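PDB 3B9O: alkane monooxygenase from Geobacillus thermodenitrificans, which belongs to the luciferase-like monooxygenase family, folds as a TIM-type barrel and holds flavin mononucleotide in its pocket. Local coordinates for residues E235-A238 and K239-C243; S217-R220 and T221-Y225; G174-D178 and N179-R183. One frame throughout, in Å; residues are numbered along the deposited sequence.

Interaction 1. Residues E235-A238 and K239-C243; sequences EFAA and KHAEC
Phe236 and His240, one helical turn apart in the last part of helix 231-240, bring their rings together on the same flank of the helix. The imidazole comes in over one face of the phenyl ring: His240 CD2 stands 3.3 Å above that plane, displaced toward the rim, and lies 3.4 Å from Phe236 CE1. The planes are inclined at 39° with centroids 4.4 Å apart, an oblique pairing that is neither a parallel stack nor a T. The two first torsions differ, and together they bring the rings into reach. Phe236 CG is anti to the backbone N (chi1 -174°), whereas His240 CG lies beside its own N (chi1 -64°), which folds the imidazole back over the preceding turn. Its rotation is fixed from both nitrogens, ND1 bonded to Tyr169 OH and NE2 to Asp162 OD2.

Beneath the rings the ladder runs to the helix end. Lys239 N bonds to Glu235 O. His240 N reaches Phe236 O at 3.0 Å, and Ala241 N bonds to Ala237 O at 2.9 Å. Ala237 O also receives a weak bond from His240 N, at 3.3 Å. Ala241 is the first residue to leave helical backbone angles, yet its CB remains 4.3 Å from Ala237 CB.

The helix is the connection of a beta-alpha-beta unit between strands 223-227 and 243-246. Phe236 packs on Ala161 and Leu165 of helix 154-174, which also supplies both partners of the imidazole, while Ala237 and Ala241 rest on Gln226 of strand 223-227.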
loop_
_atom_site.group_PDB
_atom_site.type_symbol
_atom_site.label_atom_id
_atom_site.label_comp_id
_atom_site.label_asym_id
_atom_site.label_seq_id
_atom_site.Cartn_x
_atom_site.Cartn_y
_atom_site.Cartn_z
ATOM N N GLU A 235 -5.800 4.542 14.952
ATOM C CA GLU A 235 -7.215 4.438 15.307
ATOM C C GLU A 235 -8.077 4.180 14.065
ATOM O O GLU A 235 -9.061 3.411 14.101
ATOM C CB GLU A 235 -7.674 5.724 15.997
ATOM C CG GLU A 235 -9.089 5.624 16.547
ATOM C CD GLU A 235 -9.196 4.692 17.754
ATOM O OE1 GLU A 235 -10.309 4.238 18.026
ATOM O OE2 GLU A 235 -8.174 4.407 18.424
ATOM N N PHE A 236 -7.720 4.866 12.981
ATOM C CA PHE A 236 -8.405 4.722 11.689
ATOM C C PHE A 236 -8.268 3.318 11.123
ATOM O O PHE A 236 -9.244 2.743 10.664
ATOM C CB PHE A 236 -7.853 5.725 10.666
ATOM C CG PHE A 236 -8.610 5.732 9.356
ATOM C CD1 PHE A 236 -9.749 6.493 9.215
ATOM C CD2 PHE A 236 -8.182 4.981 8.271
ATOM C CE1 PHE A 236 -10.456 6.514 8.016
ATOM C CE2 PHE A 236 -8.896 5.005 7.051
ATOM C CZ PHE A 236 -10.027 5.781 6.943
ATOM N N ALA A 237 -7.035 2.803 11.105
ATOM C CA ALA A 237 -6.741 1.397 10.844
ATOM C C ALA A 237 -7.610 0.424 11.645
ATOM O O ALA A 237 -8.205 -0.495 11.078
ATOM C CB ALA A 237 -5.221 1.121 11.116
ATOM N N ALA A 238 -7.698 0.635 12.970
ATOM C CA ALA A 238 -8.473 -0.237 13.871
ATOM C C ALA A 238 -9.937 -0.286 13.481
ATOM O O ALA A 238 -10.578 -1.358 13.493
ATOM C CB ALA A 238 -8.316 0.233 15.342
ATOM N N LYS A 239 -10.452 0.872 13.083
ATOM C CA LYS A 239 -11.838 1.002 12.692
ATOM C C LYS A 239 -12.131 0.357 11.309
ATOM O O LYS A 239 -13.148 -0.267 11.148
ATOM C CB LYS A 239 -12.216 2.496 12.656
ATOM C CG LYS A 239 -13.710 2.747 12.438
ATOM C CD LYS A 239 -14.044 4.227 12.491
ATOM C CE LYS A 239 -15.563 4.373 12.463
ATOM N NZ LYS A 239 -15.946 5.798 12.298
ATOM N N HIS A 240 -11.265 0.573 10.318
ATOM C CA HIS A 240 -11.604 0.245 8.919
ATOM C C HIS A 240 -10.753 -0.816 8.246
ATOM O O HIS A 240 -11.250 -1.545 7.390
ATOM C CB HIS A 240 -11.411 1.487 8.047
ATOM C CG HIS A 240 -12.321 2.621 8.383
ATOM N ND1 HIS A 240 -13.632 2.683 7.952
ATOM C CD2 HIS A 240 -12.088 3.772 9.059
ATOM C CE1 HIS A 240 -14.177 3.816 8.367
ATOM N NE2 HIS A 240 -13.264 4.486 9.057
ATOM N N ALA A 241 -9.456 -0.825 8.534
ATOM C CA ALA A 241 -8.508 -1.592 7.717
ATOM C C ALA A 241 -8.613 -3.121 7.870
ATOM O O ALA A 241 -8.711 -3.663 8.994
ATOM C CB ALA A 241 -7.077 -1.130 7.983
ATOM N N GLU A 242 -8.597 -3.804 6.735
ATOM C CA GLU A 242 -8.415 -5.253 6.730
ATOM C C GLU A 242 -6.919 -5.632 6.725
ATOM O O GLU A 242 -6.539 -6.727 7.214
ATOM C CB GLU A 242 -9.090 -5.872 5.507
ATOM C CG GLU A 242 -10.540 -5.530 5.334
ATOM C CD GLU A 242 -11.072 -6.148 4.065
ATOM O OE1 GLU A 242 -11.400 -7.360 4.089
ATOM O OE2 GLU A 242 -11.166 -5.406 3.058
ATOM N N CYS A 243 -6.084 -4.764 6.153
ATOM C CA CYS A 243 -4.644 -4.954 6.199
ATOM C C CYS A 243 -3.949 -3.649 6.546
ATOM O O CYS A 243 -4.292 -2.594 5.994
ATOM C CB CYS A 243 -4.115 -5.448 4.836
ATOM S SG CYS A 243 -4.908 -6.970 4.260
#

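Interaction 2. Residues S217-R220 and T221-Y225; sequences SPQR and TPVIY
Gln219 and Val223 are the side chains that meet where this loop runs into strand 223-227. The amide end of Gln219 crosses obliquely to the valine and lies against its CG2 branch, which Val223 carries beside the backbone N, with CG1 anti to it (chi1 171°). An extended chain beyond CG takes the glutamine that far. Nearer the backbone, Gln219 CB lies 3.5 Å from Thr221 O.

Arg220 turns the chain between them. Its backbone has phi +61° and psi -77°, a positive phi that is unusual outside glycine, and its N makes a weak 3.2 Å bond back to Ser217 O. From this bend the arginine extends away from the contact, and its guanidinium is held by Asp178 in a salt bridge and by the carbonyls of Trp172 and Trp176. Thr221 OG1 bonds to Glu173 OE1.

In the next shell, Asp123 OD2 accepts from Gln219 N and also bonds Ser217 OG, fixing the start of the turn to helix 112-125. Thr221 O accepts from Arg413 NH2, and Tyr412 and Leu416 of helix 412-417 pack on Val223. Pro222 rests on Ile130 and Met119. Backbone bonds from Val223 to Ile130 and Trp132 then bring the chain into parallel pairing with strand 130-135, as expected for a loop that delivers a strand to the parallel sheet of a TIM-type barrel.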
loop_
_atom_site.group_PDB
_atom_site.type_symbol
_atom_site.label_atom_id
_atom_site.label_comp_id
_atom_site.label_asym_id
_atom_site.label_seq_id
_atom_site.Cartn_x
_atom_site.Cartn_y
_atom_site.Cartn_z
ATOM N N SER A 217 -20.010 -6.120 -7.712
ATOM C CA SER A 217 -18.801 -6.729 -8.279
ATOM C C SER A 217 -18.390 -7.832 -7.289
ATOM O O SER A 217 -19.024 -7.904 -6.188
ATOM C CB SER A 217 -17.751 -5.651 -8.449
ATOM O OG SER A 217 -17.398 -5.127 -7.158
ATOM N N PRO A 218 -17.387 -8.700 -7.636
ATOM C CA PRO A 218 -17.070 -9.872 -6.788
ATOM C C PRO A 218 -16.808 -9.587 -5.302
ATOM O O PRO A 218 -17.364 -10.255 -4.459
ATOM C CB PRO A 218 -15.827 -10.480 -7.496
ATOM C CG PRO A 218 -16.103 -10.158 -8.926
ATOM C CD PRO A 218 -16.512 -8.704 -8.842
ATOM N N GLN A 219 -15.992 -8.585 -4.999
ATOM C CA GLN A 219 -15.691 -8.197 -3.623
ATOM C C GLN A 219 -16.614 -7.131 -3.053
ATOM O O GLN A 219 -16.623 -6.926 -1.825
ATOM C CB GLN A 219 -14.273 -7.659 -3.560
ATOM C CG GLN A 219 -13.220 -8.705 -3.837
ATOM C CD GLN A 219 -11.803 -8.200 -3.621
ATOM O OE1 GLN A 219 -11.355 -7.263 -4.276
ATOM N NE2 GLN A 219 -11.088 -8.854 -2.764
ATOM N N ARG A 220 -17.296 -6.415 -3.955
ATOM C CA ARG A 220 -18.029 -5.167 -3.707
ATOM C C ARG A 220 -17.120 -4.048 -3.205
ATOM O O ARG A 220 -16.825 -3.141 -3.971
ATOM C CB ARG A 220 -19.282 -5.351 -2.807
ATOM C CG ARG A 220 -20.495 -6.118 -3.454
ATOM C CD ARG A 220 -21.579 -6.082 -2.352
ATOM N NE ARG A 220 -22.909 -6.537 -2.731
ATOM C CZ ARG A 220 -23.877 -5.737 -3.171
ATOM N NH1 ARG A 220 -23.652 -4.443 -3.337
ATOM N NH2 ARG A 220 -25.082 -6.242 -3.445
ATOM N N THR A 221 -16.720 -4.079 -1.925
ATOM C CA THR A 221 -15.709 -3.162 -1.387
ATOM C C THR A 221 -14.310 -3.776 -1.666
ATOM O O THR A 221 -14.085 -4.963 -1.376
ATOM C CB THR A 221 -15.928 -2.909 0.126
ATOM O OG1 THR A 221 -17.227 -2.330 0.328
ATOM C CG2 THR A 221 -14.828 -2.045 0.731
ATOM N N PRO A 222 -13.371 -2.980 -2.221
ATOM C CA PRO A 222 -11.973 -3.492 -2.386
ATOM C C PRO A 222 -11.398 -3.877 -1.005
ATOM O O PRO A 222 -11.854 -3.349 0.027
ATOM C CB PRO A 222 -11.206 -2.278 -2.933
ATOM C CG PRO A 222 -12.240 -1.385 -3.526
ATOM C CD PRO A 222 -13.499 -1.589 -2.672
ATOM N N VAL A 223 -10.426 -4.785 -0.973
ATOM C CA VAL A 223 -9.718 -5.045 0.262
ATOM C C VAL A 223 -9.167 -3.720 0.760
ATOM O O VAL A 223 -8.529 -2.959 -0.012
ATOM C CB VAL A 223 -8.598 -6.090 0.086
ATOM C CG1 VAL A 223 -7.755 -6.132 1.366
ATOM C CG2 VAL A 223 -9.235 -7.459 -0.156
ATOM N N ILE A 224 -9.439 -3.412 2.030
ATOM C CA ILE A 224 -9.050 -2.102 2.590
ATOM C C ILE A 224 -7.711 -2.137 3.319
ATOM O O ILE A 224 -7.559 -2.787 4.348
ATOM C CB ILE A 224 -10.140 -1.525 3.583
ATOM C CG1 ILE A 224 -11.534 -1.467 2.916
ATOM C CG2 ILE A 224 -9.631 -0.104 4.146
ATOM C CD1 ILE A 224 -11.607 -0.545 1.660
ATOM N N TYR A 225 -6.713 -1.483 2.752
ATOM C CA TYR A 225 -5.436 -1.275 3.425
ATOM C C TYR A 225 -5.407 0.097 4.040
ATOM O O TYR A 225 -6.149 0.992 3.605
ATOM C CB TYR A 225 -4.287 -1.302 2.392
ATOM C CG TYR A 225 -3.725 -2.670 2.134
ATOM C CD1 TYR A 225 -2.486 -3.066 2.701
ATOM C CD2 TYR A 225 -4.452 -3.602 1.375
ATOM C CE1 TYR A 225 -1.954 -4.387 2.464
ATOM C CE2 TYR A 225 -3.951 -4.890 1.129
ATOM C CZ TYR A 225 -2.696 -5.277 1.659
ATOM O OH TYR A 225 -2.215 -6.562 1.378
#

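Interaction 3. Residues G174-D178 and N179-R183; sequences GSWED and NAVIR
A water bridges Asp178 and Val181, donating to Asp178 O at 2.9 Å and accepting from Val181 N at 3.0 Å. Alongside it, Ala180 N bonds to Glu177 O at 3.0 Å, with an N-H...O angle of 147°, closing a type I beta turn whose corners are Asp178 and Asn179. The donor stands above the carbonyl plane, 55° out of it, so this bond does not lie along a lone pair. The turn leads from helix 154-174 into strand 181-184, which pairs antiparallel with strand 189-191.

Beside the turn, the benzo part of the Trp176 indole meets the methyl groups of Ala180 and Val181. Ala180 CB approaches Trp176 CE3 obliquely at 4.0 Å. Val181 CG2 comes at the ring edge, near the plane, 3.9 Å from Trp176 CZ3. Having CG beside its backbone N (chi1 -66°) helps carry the indole to these methyls, and NE1 bonds to His212 O.

Outward, Glu177 OE1 bonds to His197 NE2, and Asp178 OD2 forms a salt bridge with Arg220. The chemistry is therefore divided: backbone and water bonds set the bend, apolar contact with the indole lines one flank, and a charge pair ties the exposed corner to the loop 217-220.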
loop_
_atom_site.group_PDB
_atom_site.type_symbol
_atom_site.label_atom_id
_atom_site.label_comp_id
_atom_site.label_asym_id
_atom_site.label_seq_id
_atom_site.Cartn_x
_atom_site.Cartn_y
_atom_site.Cartn_z
ATOM N N GLY A 174 -24.466 -1.192 -0.173
ATOM C CA GLY A 174 -25.902 -0.968 0.094
ATOM C C GLY A 174 -26.792 -0.478 -1.056
ATOM O O GLY A 174 -28.036 -0.611 -1.019
ATOM N N SER A 175 -26.195 0.125 -2.067
ATOM C CA SER A 175 -27.011 0.740 -3.090
ATOM C C SER A 175 -27.746 -0.275 -3.974
ATOM O O SER A 175 -28.962 -0.154 -4.200
ATOM C CB SER A 175 -26.174 1.717 -3.882
ATOM O OG SER A 175 -26.924 2.318 -4.920
ATOM N N TRP A 176 -27.030 -1.268 -4.484
ATOM C CA TRP A 176 -27.621 -2.310 -5.319
ATOM C C TRP A 176 -27.611 -3.569 -4.483
ATOM O O TRP A 176 -26.579 -3.899 -3.920
ATOM C CB TRP A 176 -26.768 -2.592 -6.566
ATOM C CG TRP A 176 -26.688 -1.453 -7.560
ATOM C CD1 TRP A 176 -26.401 -0.121 -7.280
ATOM C CD2 TRP A 176 -26.898 -1.523 -8.967
ATOM N NE1 TRP A 176 -26.450 0.605 -8.428
ATOM C CE2 TRP A 176 -26.722 -0.235 -9.479
ATOM C CE3 TRP A 176 -27.205 -2.570 -9.861
ATOM C CZ2 TRP A 176 -26.846 0.053 -10.852
ATOM C CZ3 TRP A 176 -27.327 -2.281 -11.218
ATOM C CH2 TRP A 176 -27.156 -0.982 -11.701
ATOM N N GLU A 177 -28.735 -4.280 -4.466
ATOM C CA GLU A 177 -28.876 -5.544 -3.771
ATOM C C GLU A 177 -28.140 -6.660 -4.535
ATOM O O GLU A 177 -27.897 -6.539 -5.742
ATOM C CB GLU A 177 -30.365 -5.875 -3.616
ATOM C CG GLU A 177 -31.146 -4.803 -2.820
ATOM C CD GLU A 177 -32.595 -5.201 -2.520
ATOM O OE1 GLU A 177 -33.464 -4.282 -2.507
ATOM O OE2 GLU A 177 -32.850 -6.417 -2.332
ATOM N N ASP A 178 -27.770 -7.728 -3.825
ATOM C CA ASP A 178 -27.014 -8.844 -4.416
ATOM C C ASP A 178 -27.377 -9.302 -5.812
ATOM O O ASP A 178 -26.498 -9.420 -6.690
ATOM C CB ASP A 178 -26.951 -10.042 -3.480
ATOM C CG ASP A 178 -25.969 -9.828 -2.358
ATOM O OD1 ASP A 178 -25.819 -10.771 -1.550
ATOM O OD2 ASP A 178 -25.346 -8.728 -2.284
ATOM N N ASN A 179 -28.663 -9.555 -5.999
ATOM C CA ASN A 179 -29.175 -10.115 -7.230
ATOM C C ASN A 179 -29.990 -9.068 -7.988
ATOM O O ASN A 179 -30.997 -9.404 -8.603
ATOM C CB ASN A 179 -30.083 -11.304 -6.874
ATOM C CG ASN A 179 -29.337 -12.409 -6.100
ATOM O OD1 ASN A 179 -29.724 -12.775 -4.973
ATOM N ND2 ASN A 179 -28.290 -12.969 -6.715
ATOM N N ALA A 180 -29.574 -7.802 -7.924
ATOM C CA ALA A 180 -30.295 -6.730 -8.595
ATOM C C ALA A 180 -30.326 -6.996 -10.105
ATOM O O ALA A 180 -31.363 -6.792 -10.775
ATOM C CB ALA A 180 -29.649 -5.349 -8.293
ATOM N N VAL A 181 -29.194 -7.455 -10.630
ATOM C CA VAL A 181 -29.075 -7.702 -12.059
ATOM C C VAL A 181 -29.589 -9.104 -12.355
ATOM O O VAL A 181 -29.079 -10.074 -11.810
ATOM C CB VAL A 181 -27.628 -7.493 -12.572
ATOM C CG1 VAL A 181 -27.534 -7.743 -14.089
ATOM C CG2 VAL A 181 -27.114 -6.053 -12.237
ATOM N N ILE A 182 -30.617 -9.206 -13.182
ATOM C CA ILE A 182 -31.221 -10.512 -13.465
ATOM C C ILE A 182 -31.118 -10.925 -14.948
ATOM O O ILE A 182 -31.189 -12.116 -15.278
ATOM C CB ILE A 182 -32.680 -10.580 -12.934
ATOM C CG1 ILE A 182 -33.559 -9.484 -13.570
ATOM C CG2 ILE A 182 -32.667 -10.468 -11.380
ATOM C CD1 ILE A 182 -35.061 -9.532 -13.217
ATOM N N ARG A 183 -30.944 -9.936 -15.836
ATOM C CA ARG A 183 -30.749 -10.196 -17.285
ATOM C C ARG A 183 -31.899 -11.064 -17.808
ATOM O O ARG A 183 -31.690 -12.081 -18.465
ATOM C CB ARG A 183 -29.334 -10.783 -17.587
ATOM C CG ARG A 183 -28.207 -9.939 -16.990
ATOM C CD ARG A 183 -26.779 -10.511 -17.141
ATOM N NE ARG A 183 -25.855 -9.840 -16.207
ATOM C CZ ARG A 183 -25.474 -10.327 -15.012
ATOM N NH1 ARG A 183 -25.934 -11.515 -14.597
ATOM N NH2 ARG A 183 -24.644 -9.622 -14.204
HETATM O O HOH W 1 -26.633 -7.881 -9.156
#

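The three interactions run in series along the chain, 174-183 first, then 217-225, then 235-243. Interactions 2 and 3 have centres about 16 Å apart and touch through one group: Arg220 NH2 forms a 2.8 Å salt bridge with Asp178 OD2, tying the loop bend to the surface turn. Interactions 1 and 2, with centres about 15 Å apart, meet where the chain enters strand 243-246 beside strand 223-227, Glu242 N lying 2.8 Å from Ile224 O in a probable hydrogen bond. Interactions 1 and 3 do not touch. From the centre of the chain, interaction 1 is centred about 13 Å away and interaction 3 about 30 Å. The Phe236 side chain lies about 7 Å from flavin mononucleotide.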